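Chromosome-partitioning protein Spo0J (Thermus thermophilus HB27, PDB 1VZ0) binds the plasmid centromere-like site parS, stimulates the ATPase activity of Soj and probably takes part in chromosome partitioning. Local coordinates at the interface of chains A and B. Residues are numbered along the deposited sequence; one frame, centred on the assembly and turned at random. Chains: chain A/B, Chromosome-partitioning protein Spo0J.

The interface of chains A and B. Residues chain A 66, 73-75, 101, 104-105; chain B 35-36.
The guanidinium of B:Arg36 lies between A:Ala104 CB, toward the rim of one face, and its own neighbour B:Pro35, 3.9 Å above the other at CG. Its edge points in plane at A:Arg66 NH1, and the two guanidinium planes stand 80° apart, so they are not stacked; B:Arg36 NH1 sits above the A:Arg66 plane, toward its rim. A:Arg66 NH1 and B:Arg36 NH1 are 2.8 Å apart, but the N-H directions rule out a hydrogen bond. A:Glu73 probably reconciles the two cations: its OE2 accepts from B:Arg36 NH1 at 2.5 Å, a salt bridge met on the syn side, 34° out of the carboxylate plane. The same oxygen takes A:Arg66 NE at 2.9 Å and A:Arg66 NH1 at 3.0 Å, so three N-H groups converge on one atom, probably favouring the charged carboxylate. A:Asp101 holds the far end of A:Arg66: NH2 at 2.9 Å and NH1 both reach OD2, and both acidic groups lie in the guanidinium plane at its edge, fixing its rotation. The extended chain of A:Arg66 (chi2 172°) carries that guanidinium from its strand to the helix. A leucine in place of A:Arg66 would probably leave A:Asp101 without its mate and A:Glu73 freer to turn from B:Arg36. B:Pro35 CD rests 3.5 Å from A:Glu73 CD, and B:Arg36 CD packs 3.6 Å from A:Leu105 CA, the chi3 bend beyond it turning the guanidinium toward A:Glu73. In the ParB N-terminal domain of chain A, strands 63-68 and 71-76 supply A:Arg66 and A:Glu73, while the start of helix 101-114 supplies A:Asp101, A:Ala104 and A:Leu105. A loop of chain B, ahead of helix 38-57, inserts B:Arg36 between them, and two-fold symmetry repeats the arrangement; the natural protein dimerises, probably through its C-terminal residues; N-terminal dimerisation may require DNA, and the structure alone does not prove it.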
loop_
_atom_site.group_PDB
_atom_site.type_symbol
_atom_site.label_atom_id
_atom_site.label_comp_id
_atom_site.label_asym_id
_atom_site.label_seq_id
_atom_site.Cartn_x
_atom_site.Cartn_y
_atom_site.Cartn_z
ATOM N N ARG A 66 19.014 -3.250 16.692
ATOM C CA ARG A 66 20.467 -3.279 16.677
ATOM C C ARG A 66 20.975 -2.170 17.594
ATOM O O ARG A 66 20.281 -1.170 17.827
ATOM C CB ARG A 66 20.996 -3.043 15.267
ATOM C CG ARG A 66 20.752 -1.639 14.733
ATOM C CD ARG A 66 21.499 -1.452 13.414
ATOM N NE ARG A 66 21.442 -0.074 12.942
ATOM C CZ ARG A 66 22.321 0.465 12.096
ATOM N NH1 ARG A 66 22.186 1.729 11.724
ATOM N NH2 ARG A 66 23.340 -0.257 11.624
ATOM N N GLU A 73 18.274 0.684 18.073
ATOM C CA GLU A 73 17.525 1.226 16.966
ATOM C C GLU A 73 16.668 0.143 16.309
ATOM O O GLU A 73 17.151 -0.946 16.015
ATOM C CB GLU A 73 18.508 1.827 15.969
ATOM C CG GLU A 73 17.901 2.331 14.706
ATOM C CD GLU A 73 18.946 2.909 13.785
ATOM O OE1 GLU A 73 19.180 4.137 13.842
ATOM O OE2 GLU A 73 19.542 2.124 13.019
ATOM N N LEU A 74 15.392 0.451 16.094
ATOM C CA LEU A 74 14.463 -0.489 15.466
ATOM C C LEU A 74 14.938 -0.868 14.056
ATOM O O LEU A 74 15.307 0.000 13.275
ATOM C CB LEU A 74 13.076 0.144 15.350
ATOM C CG LEU A 74 11.826 -0.713 15.581
ATOM C CD1 LEU A 74 10.766 -0.317 14.569
ATOM C CD2 LEU A 74 12.139 -2.182 15.459
ATOM N N VAL A 75 14.916 -2.160 13.740
ATOM C CA VAL A 75 15.323 -2.624 12.422
ATOM C C VAL A 75 14.133 -3.214 11.647
ATOM O O VAL A 75 14.106 -3.168 10.417
ATOM C CB VAL A 75 16.475 -3.655 12.529
ATOM C CG1 VAL A 75 16.760 -4.271 11.175
ATOM C CG2 VAL A 75 17.742 -2.956 13.051
ATOM N N ASP A 101 24.886 -0.734 8.640
ATOM C CA ASP A 101 23.864 0.092 8.019
ATOM C C ASP A 101 23.322 -0.592 6.761
ATOM O O ASP A 101 22.117 -0.583 6.511
ATOM C CB ASP A 101 24.446 1.454 7.653
ATOM C CG ASP A 101 24.888 2.234 8.864
ATOM O OD1 ASP A 101 25.350 3.383 8.698
ATOM O OD2 ASP A 101 24.770 1.696 9.985
ATOM N N ALA A 104 20.955 -3.534 7.507
ATOM C CA ALA A 104 19.716 -3.022 8.067
ATOM C C ALA A 104 18.828 -2.502 6.945
ATOM O O ALA A 104 17.624 -2.772 6.933
ATOM C CB ALA A 104 20.009 -1.906 9.100
ATOM N N LEU A 105 19.428 -1.779 5.999
ATOM C CA LEU A 105 18.688 -1.223 4.867
ATOM C C LEU A 105 18.144 -2.395 4.046
ATOM O O LEU A 105 16.959 -2.455 3.715
ATOM C CB LEU A 105 19.611 -0.368 3.986
ATOM C CG LEU A 105 19.020 0.897 3.341
ATOM C CD1 LEU A 105 19.924 1.324 2.170
ATOM C CD2 LEU A 105 17.592 0.655 2.862
ATOM N N PRO B 35 15.129 4.543 11.140
ATOM C CA PRO B 35 15.346 5.665 10.215
ATOM C C PRO B 35 15.178 5.259 8.738
ATOM O O PRO B 35 15.012 6.113 7.857
ATOM C CB PRO B 35 16.769 6.103 10.537
ATOM C CG PRO B 35 17.437 4.804 10.883
ATOM C CD PRO B 35 16.403 4.108 11.749
ATOM N N ARG B 36 15.234 3.956 8.465
ATOM C CA ARG B 36 15.070 3.473 7.093
ATOM C C ARG B 36 13.587 3.369 6.757
ATOM O O ARG B 36 12.872 2.527 7.300
ATOM C CB ARG B 36 15.720 2.104 6.927
ATOM C CG ARG B 36 17.192 2.099 7.244
ATOM C CD ARG B 36 17.649 0.726 7.706
ATOM N NE ARG B 36 18.712 0.877 8.679
ATOM C CZ ARG B 36 18.542 0.968 9.995
ATOM N NH1 ARG B 36 19.599 1.122 10.770
ATOM N NH2 ARG B 36 17.341 0.859 10.546
#